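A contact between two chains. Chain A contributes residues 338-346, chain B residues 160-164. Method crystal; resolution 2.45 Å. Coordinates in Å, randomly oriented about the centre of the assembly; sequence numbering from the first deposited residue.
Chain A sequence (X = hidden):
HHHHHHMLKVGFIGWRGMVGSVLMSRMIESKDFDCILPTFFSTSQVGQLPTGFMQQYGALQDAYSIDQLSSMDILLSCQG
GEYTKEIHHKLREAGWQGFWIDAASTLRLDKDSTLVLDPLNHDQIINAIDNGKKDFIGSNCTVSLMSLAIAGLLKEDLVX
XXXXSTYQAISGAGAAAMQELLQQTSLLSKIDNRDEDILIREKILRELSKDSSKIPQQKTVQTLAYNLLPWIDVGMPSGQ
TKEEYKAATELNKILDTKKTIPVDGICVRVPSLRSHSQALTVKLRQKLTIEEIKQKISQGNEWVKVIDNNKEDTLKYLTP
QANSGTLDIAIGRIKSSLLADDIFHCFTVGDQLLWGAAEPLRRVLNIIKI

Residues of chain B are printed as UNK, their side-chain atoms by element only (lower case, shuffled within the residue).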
# COMPACT_ATOMS: atom_id res chain seq x y z
N LEU A 338 15.64 8.65 -9.70
CA LEU A 338 16.55 8.06 -10.67
C LEU A 338 15.94 7.86 -12.05
O LEU A 338 16.64 7.56 -13.03
CB LEU A 338 16.96 6.68 -10.20
CG LEU A 338 17.74 6.65 -8.92
CD1 LEU A 338 17.91 5.19 -8.44
CD2 LEU A 338 19.09 7.35 -9.15
N LEU A 339 14.64 8.01 -12.12
CA LEU A 339 13.92 7.72 -13.36
C LEU A 339 14.20 8.77 -14.39
O LEU A 339 14.34 8.46 -15.56
CB LEU A 339 12.42 7.69 -13.12
CG LEU A 339 11.95 6.73 -12.07
CD1 LEU A 339 10.44 6.79 -11.89
CD2 LEU A 339 12.42 5.34 -12.45
N ALA A 340 14.21 10.01 -13.96
CA ALA A 340 14.47 11.15 -14.83
C ALA A 340 14.88 12.37 -14.00
O ALA A 340 14.44 12.53 -12.87
CB ALA A 340 13.23 11.45 -15.65
N ASP A 341 15.68 13.26 -14.58
CA ASP A 341 16.06 14.52 -13.90
C ASP A 341 14.87 15.42 -13.52
O ASP A 341 15.02 16.25 -12.65
CB ASP A 341 17.02 15.35 -14.73
CG ASP A 341 18.32 14.67 -15.01
OD1 ASP A 341 19.04 14.34 -14.05
OD2 ASP A 341 18.66 14.49 -16.20
N ASP A 342 13.72 15.26 -14.16
CA ASP A 342 12.53 16.06 -13.84
C ASP A 342 11.43 15.34 -13.00
O ASP A 342 10.37 15.88 -12.74
CB ASP A 342 11.92 16.65 -15.13
CG ASP A 342 11.66 15.60 -16.20
OD1 ASP A 342 11.74 14.40 -15.88
OD2 ASP A 342 11.36 16.00 -17.35
N ILE A 343 11.69 14.15 -12.52
CA ILE A 343 10.69 13.42 -11.73
C ILE A 343 11.07 13.48 -10.27
O ILE A 343 12.25 13.37 -9.95
CB ILE A 343 10.58 11.96 -12.19
CG1 ILE A 343 10.08 11.93 -13.64
CG2 ILE A 343 9.71 11.16 -11.25
CD1 ILE A 343 10.03 10.56 -14.28
N PHE A 344 10.11 13.72 -9.39
CA PHE A 344 10.35 13.52 -7.96
C PHE A 344 9.33 12.57 -7.37
O PHE A 344 8.30 12.28 -7.96
CB PHE A 344 10.38 14.84 -7.17
CG PHE A 344 9.03 15.42 -6.82
CD1 PHE A 344 8.37 16.25 -7.72
CD2 PHE A 344 8.45 15.17 -5.59
CE1 PHE A 344 7.17 16.82 -7.40
CE2 PHE A 344 7.23 15.72 -5.26
CZ PHE A 344 6.59 16.55 -6.18
N HIS A 345 9.65 12.09 -6.19
CA HIS A 345 8.73 11.24 -5.43
C HIS A 345 8.38 11.89 -4.13
O HIS A 345 9.20 12.56 -3.53
CB HIS A 345 9.41 9.92 -5.12
CG HIS A 345 10.00 9.23 -6.32
ND1 HIS A 345 9.27 8.41 -7.14
CD2 HIS A 345 11.27 9.20 -6.79
CE1 HIS A 345 10.06 7.91 -8.08
NE2 HIS A 345 11.28 8.37 -7.88
N CYS A 346 7.18 11.62 -3.65
CA CYS A 346 6.81 11.92 -2.24
C CYS A 346 5.73 10.98 -1.85
O CYS A 346 5.29 10.20 -2.69
CB CYS A 346 6.32 13.35 -2.12
SG CYS A 346 4.98 13.76 -3.24
N UNK B 160 12.69 0.28 -19.94
CA UNK B 160 13.52 1.50 -19.86
C UNK B 160 13.68 1.94 -18.40
O UNK B 160 14.77 2.25 -17.98
c UNK B 160 13.34 4.85 -21.92
c UNK B 160 13.88 3.81 -20.94
o UNK B 160 13.31 6.04 -21.55
c UNK B 160 12.91 2.65 -20.67
o UNK B 160 12.96 4.51 -23.06
N UNK B 161 12.55 2.00 -17.66
CA UNK B 161 12.57 2.09 -16.19
C UNK B 161 11.32 1.55 -15.49
O UNK B 161 10.32 1.30 -16.12
c UNK B 161 10.23 6.09 -16.33
c UNK B 161 10.60 4.88 -15.71
c UNK B 161 8.04 5.96 -15.41
c UNK B 161 8.96 6.64 -16.20
c UNK B 161 11.97 4.61 -16.12
c UNK B 161 12.34 5.67 -16.91
n UNK B 161 11.31 6.53 -17.05
c UNK B 161 9.66 4.20 -14.92
c UNK B 161 12.86 3.50 -15.68
c UNK B 161 8.38 4.75 -14.78
N UNK B 162 11.41 1.43 -14.15
CA UNK B 162 10.32 0.95 -13.29
C UNK B 162 10.09 1.80 -12.04
O UNK B 162 10.98 1.91 -11.20
c UNK B 162 11.06 -1.40 -13.89
c UNK B 162 10.62 -0.48 -12.76
c UNK B 162 9.43 -1.02 -12.02
N UNK B 163 8.90 2.38 -11.89
CA UNK B 163 8.48 2.89 -10.60
C UNK B 163 7.78 1.76 -9.85
O UNK B 163 6.85 1.17 -10.42
c UNK B 163 7.51 4.02 -10.75
c UNK B 163 7.24 4.71 -9.43
n UNK B 163 6.13 4.40 -8.79
o UNK B 163 8.02 5.57 -9.02
N UNK B 164 8.24 1.45 -8.63
CA UNK B 164 7.53 0.54 -7.75
C UNK B 164 7.12 1.20 -6.43
O UNK B 164 7.92 1.85 -5.77
o UNK B 164 7.79 -1.46 -6.36
c UNK B 164 8.37 -0.69 -7.44

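Position 160 of chain B carries three carbons in an unbranched row, the third bearing two oxygens, and none of these atoms touches the chain A stretch. A carboxylate on a two-methylene stem is a glutamate. Glu B160 sits where the chain turns a corner, and its partly exposed side chain suits a charged group that need not be buried.

Position 161 has ten side-chain atoms, nine carbons and one nitrogen. One carbon leads from the backbone into fused five- and six-membered rings, with the nitrogen in the smaller ring. Its CA-to-CB bond points toward chain A, and the ring system lies against Leu A339 and comes near Ile A343. An indole is the only standard side chain of this form, so the residue is tryptophan. The broad, flat surface of Trp B161 suits a leucine methyl: CD1 of Leu A339 lies 4.1 Å from the centroid of the six-membered ring, only 12° off the ring normal, a CH-pi contact over the face. The other methyl, CD2 of Leu A339, packs 3.7 Å from CB of Trp B161. CD1 of Ile A343 approaches CZ2 of Trp B161 obliquely, at 4.5 Å.

Position 162 shows three carbons, one bonded to CA and carrying the other two. Its CA-to-CB bond points away from the chain A stretch, and only its backbone takes part, with O 3.9 Å from CD2 of Leu A339. The beta-branched side chain is valine, and that of Val B162, being buried, is suitably apolar.

Position 163 has two carbons, the second carrying one oxygen and one nitrogen. Its CA-to-CB bond points sideways, but its end comes nearer to chain A and reaches His A345 and Leu A339. This short carboxamide identifies asparagine. OD1 of Asn B163 lies 3.2 Å from CE1 of His A345, at the edge of the imidazole and near its plane, where a polarised C-H can face an oxygen. OD1 is hydrogen-bonded elsewhere in the structure, which helps a polar group tolerate burial.

Position 164 bears one carbon and one oxygen, out of reach of the chain A stretch. The hydroxymethyl group is that of serine; the small buried hydroxyl of Ser B164 is hydrogen-bonded elsewhere.

The contact works by packing, with no hydrogen bond between the stretches. Leu A339 is its centre, placing its side chain against the indole just before the type I turn from Ala A340 to Ile A343. Beyond the turn, Ile A343 and His A345 extend the surface toward Trp B161 and Asn B163.

Chain B 160-164: EWVNS
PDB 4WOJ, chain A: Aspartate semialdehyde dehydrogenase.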